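PDB 4KV2: ESX-1 secretion system protein eccD1 from Mycobacterium tuberculosis, which forms part of the ESX-1 type VII secretion system, which delivers virulence factors such as EsxA and EsxB to host cells during infection. Local coordinates for residues V25-E28 and T29-D32; F55-Q58 and G59-F63. All blocks are in the same frame, centred on the assembly; numbering follows the deposited sequence.

Overall arrangement
Both contacts belong to one ubiquitin-like domain, in which helix 31-41 packs against a mixed sheet. Contact 1 (25-32) comes first along the chain and leads from strand 15-22 into the helix; contact 2 (55-63) follows in series, bringing the chain back from the helix into the edge strand 62-64. Their centres lie about 13 Å apart, and each is about 10 Å from the centre of the chain. They meet where helix start and strand start come together: Ile31 CD1 packs on the backbone of Trp61 and Ala62, and Met27 SD lies 3.7 Å from Phe63 CD2. The hydrophobic layer between helix and sheet is therefore built partly from these two connections.

Contact 1: residues V25-E28 and T29-D32; sequences VPME and TYID
The turn that leads into helix 31-41 of this ubiquitin-like domain is drawn together by Pro26 and Thr29, with Tyr30 following at the N-cap position. Pro26 O takes two bonds from Thr29: one from the backbone N at 3.1 Å, the other from the hydroxyl OG1. Both donors approach the same face of the carbonyl plane, the amide from well above it and the hydroxyl less steeply. With chi1 at -48°, Thr29 places OG1 beside its own backbone N, which lets one carbonyl receive both groups. CG1 of Val25 closes in on this hydroxyl, 3.6 Å from OG1, the two side chains crossing at about a right angle.

One residue further on, Met27 O accepts the amide of Tyr30 at 3.2 Å and, more weakly, that of Ile31, so the turn runs on into the helix. The same oxygen lies 3.9 Å above the centre of one face of the Tyr30 ring. Tyr30 holds CG between its backbone N and carbonyl carbon (chi1 60°), folding the ring back over the preceding turn; there CG of Met27 packs against the phenol end, 3.4 Å from OH. Phe63 of the edge strand touches the side chains of Tyr30 and Ile31, placing the turn against the sheet. Ala36 and Val37 of the second subunit pack on Thr29 and Tyr30, respectively, so this helix start also contributes to the dimer contact.

Water bridges add to these bonds at two places. A pair of water molecules joins Glu28 O to Asp32, one through the backbone N and the other through OD2. At the phenol end a further water lies in the plane of the ring, accepting from Tyr30 OH at 2.6 Å and donating to Val25 O at 2.7 Å.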
# COMPACT_ATOMS: atom_id res chain seq x y z
N VAL A 25 -9.63 4.96 -4.45
CA VAL A 25 -8.52 5.45 -5.24
C VAL A 25 -8.31 4.47 -6.39
O VAL A 25 -8.44 3.26 -6.21
CB VAL A 25 -7.27 5.48 -4.35
CG1 VAL A 25 -6.02 5.84 -5.12
CG2 VAL A 25 -7.49 6.45 -3.20
N PRO A 26 -7.93 4.98 -7.58
CA PRO A 26 -7.72 4.07 -8.70
C PRO A 26 -6.68 3.00 -8.39
O PRO A 26 -5.67 3.27 -7.75
CB PRO A 26 -7.25 5.00 -9.82
CG PRO A 26 -7.95 6.28 -9.52
CD PRO A 26 -7.85 6.38 -8.02
N MET A 27 -6.96 1.80 -8.85
CA MET A 27 -6.06 0.66 -8.66
C MET A 27 -4.64 0.90 -9.17
O MET A 27 -3.69 0.48 -8.52
CB MET A 27 -6.66 -0.58 -9.30
CG MET A 27 -7.76 -1.25 -8.46
SD MET A 27 -8.66 -2.58 -9.29
CE MET A 27 -10.02 -1.72 -10.06
N GLU A 28 -4.48 1.62 -10.28
CA GLU A 28 -3.15 1.95 -10.82
C GLU A 28 -2.23 2.70 -9.84
O GLU A 28 -1.02 2.62 -9.95
CB GLU A 28 -3.25 2.74 -12.16
CG GLU A 28 -4.00 4.05 -12.09
CD GLU A 28 -4.45 4.60 -13.44
OE1 GLU A 28 -4.29 3.91 -14.48
OE2 GLU A 28 -4.98 5.73 -13.46
N THR A 29 -2.83 3.40 -8.87
CA THR A 29 -2.09 4.24 -7.92
C THR A 29 -1.27 3.39 -6.93
O THR A 29 -0.21 3.82 -6.46
CB THR A 29 -3.06 5.16 -7.12
OG1 THR A 29 -3.97 5.80 -8.03
CG2 THR A 29 -2.28 6.22 -6.37
N TYR A 30 -1.73 2.18 -6.65
CA TYR A 30 -1.08 1.34 -5.65
C TYR A 30 -0.76 -0.07 -6.10
O TYR A 30 -0.15 -0.83 -5.34
CB TYR A 30 -1.93 1.29 -4.35
CG TYR A 30 -3.32 0.74 -4.55
CD1 TYR A 30 -3.57 -0.63 -4.48
CD2 TYR A 30 -4.39 1.60 -4.80
CE1 TYR A 30 -4.85 -1.13 -4.67
CE2 TYR A 30 -5.68 1.11 -4.97
CZ TYR A 30 -5.90 -0.26 -4.90
OH TYR A 30 -7.17 -0.74 -5.10
N ILE A 31 -1.10 -0.45 -7.31
CA ILE A 31 -0.90 -1.85 -7.68
C ILE A 31 0.59 -2.26 -7.70
O ILE A 31 0.93 -3.39 -7.31
CB ILE A 31 -1.56 -2.21 -9.01
CG1 ILE A 31 -1.43 -3.73 -9.23
CG2 ILE A 31 -0.97 -1.39 -10.14
CD1 ILE A 31 -2.44 -4.30 -10.16
N ASP A 32 1.46 -1.36 -8.14
CA ASP A 32 2.87 -1.75 -8.31
C ASP A 32 3.54 -2.06 -6.96
O ASP A 32 4.23 -3.06 -6.83
CB ASP A 32 3.64 -0.70 -9.10
CG ASP A 32 3.24 -0.68 -10.57
OD1 ASP A 32 3.08 -1.77 -11.21
OD2 ASP A 32 3.13 0.43 -11.10
O HOH W 1 -9.18 0.93 -5.08
O HOH W 2 1.27 1.67 -8.63
O HOH W 3 0.43 1.33 -12.01

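Contact 2: residues F55-Q58 and G59-F63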
# COMPACT_ATOMS: atom_id res chain seq x y z
N PHE A 55 6.31 -13.27 -9.73
CA PHE A 55 6.30 -11.83 -9.39
C PHE A 55 7.22 -10.98 -10.28
O PHE A 55 7.11 -9.75 -10.28
CB PHE A 55 6.70 -11.64 -7.92
CG PHE A 55 5.65 -12.07 -6.98
CD1 PHE A 55 4.51 -11.29 -6.81
CD2 PHE A 55 5.76 -13.26 -6.27
CE1 PHE A 55 3.50 -11.69 -5.97
CE2 PHE A 55 4.75 -13.66 -5.41
CZ PHE A 55 3.62 -12.88 -5.26
N THR A 56 8.12 -11.63 -11.01
CA THR A 56 9.08 -10.95 -11.88
C THR A 56 8.63 -10.96 -13.34
O THR A 56 9.37 -10.61 -14.24
CB THR A 56 10.52 -11.54 -11.75
OG1 THR A 56 10.55 -12.91 -12.16
CG2 THR A 56 11.02 -11.47 -10.33
N ALA A 57 7.38 -11.36 -13.58
CA ALA A 57 6.78 -11.30 -14.90
C ALA A 57 6.81 -9.88 -15.46
O ALA A 57 6.57 -8.92 -14.73
CB ALA A 57 5.34 -11.81 -14.85
N GLN A 58 7.08 -9.75 -16.76
CA GLN A 58 7.07 -8.44 -17.39
C GLN A 58 5.66 -8.09 -17.79
O GLN A 58 4.79 -8.94 -17.77
CB GLN A 58 7.99 -8.44 -18.61
CG GLN A 58 9.42 -8.81 -18.28
CD GLN A 58 10.28 -8.90 -19.51
OE1 GLN A 58 10.49 -9.97 -20.07
NE2 GLN A 58 10.78 -7.76 -19.96
N GLY A 59 5.41 -6.84 -18.13
CA GLY A 59 4.08 -6.44 -18.56
C GLY A 59 3.32 -5.79 -17.43
O GLY A 59 3.81 -5.66 -16.32
N VAL A 60 2.08 -5.41 -17.73
CA VAL A 60 1.35 -4.45 -16.93
C VAL A 60 0.52 -5.24 -15.96
O VAL A 60 -0.30 -6.04 -16.40
CB VAL A 60 0.46 -3.60 -17.86
CG1 VAL A 60 -0.36 -2.59 -17.06
CG2 VAL A 60 1.30 -2.91 -18.92
N TRP A 61 0.74 -5.05 -14.66
CA TRP A 61 -0.01 -5.76 -13.60
C TRP A 61 -1.41 -5.17 -13.39
O TRP A 61 -1.60 -3.97 -13.48
CB TRP A 61 0.73 -5.70 -12.28
CG TRP A 61 1.95 -6.57 -12.22
CD1 TRP A 61 3.24 -6.17 -12.29
CD2 TRP A 61 1.97 -7.99 -12.07
NE1 TRP A 61 4.08 -7.26 -12.18
CE2 TRP A 61 3.33 -8.39 -12.07
CE3 TRP A 61 0.98 -8.97 -11.94
CZ2 TRP A 61 3.72 -9.73 -11.92
CZ3 TRP A 61 1.38 -10.32 -11.80
CH2 TRP A 61 2.74 -10.68 -11.80
N ALA A 62 -2.39 -6.03 -13.10
CA ALA A 62 -3.75 -5.59 -12.74
C ALA A 62 -4.32 -6.62 -11.80
O ALA A 62 -3.78 -7.73 -11.68
CB ALA A 62 -4.63 -5.43 -13.97
N PHE A 63 -5.39 -6.24 -11.11
CA PHE A 63 -6.17 -7.17 -10.30
C PHE A 63 -7.23 -7.82 -11.18
O PHE A 63 -7.71 -7.21 -12.15
CB PHE A 63 -6.88 -6.45 -9.19
CG PHE A 63 -5.97 -5.83 -8.17
CD1 PHE A 63 -5.39 -6.61 -7.18
CD2 PHE A 63 -5.69 -4.47 -8.20
CE1 PHE A 63 -4.56 -6.03 -6.22
CE2 PHE A 63 -4.86 -3.89 -7.24
CZ PHE A 63 -4.30 -4.68 -6.24
O HOH W 4 7.01 -7.91 -12.50
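Ala57 meets Trp61 directly through its methyl group, CB lying 3.9 Å from CZ2 on the benzene half of the indole. Phe55 O is a similar distance from the same carbon, and Ala57 O comes no closer to NE1 than 3.9 Å. The polar link is instead a water in the plane of the indole, which accepts from Trp61 NE1 at 3.0 Å and donates to both carbonyls, Phe55 O at 2.9 Å and Ala57 O at 2.5 Å. Three polar groups on the two sides of the turn thus share one water molecule.

The indole is directed toward this site by a chi1 of -73°, which sets CG beside the backbone N of Trp61. Gly59 carries the chain round between Ala57 and Trp61; its backbone angles (phi 99°, psi -179°) would press a CB against Gln58 O.

Farther out, the tryptophan packs on Val35 of helix 31-41, on Leu90 of strand 86-91 and on the terminal Ser92, which also touches Ala57. Phe55 rests against Leu38 and Ser39 of the helix and makes an edge-to-face contact with Phe53. The loop before strand 62-64 is thereby packed against both helix and sheet. Its two sides are joined by apolar contact and a water bridge, with no direct hydrogen bond between 55-58 and 59-63, so the link between indole N-H and main-chain carbonyls depends on the bound water.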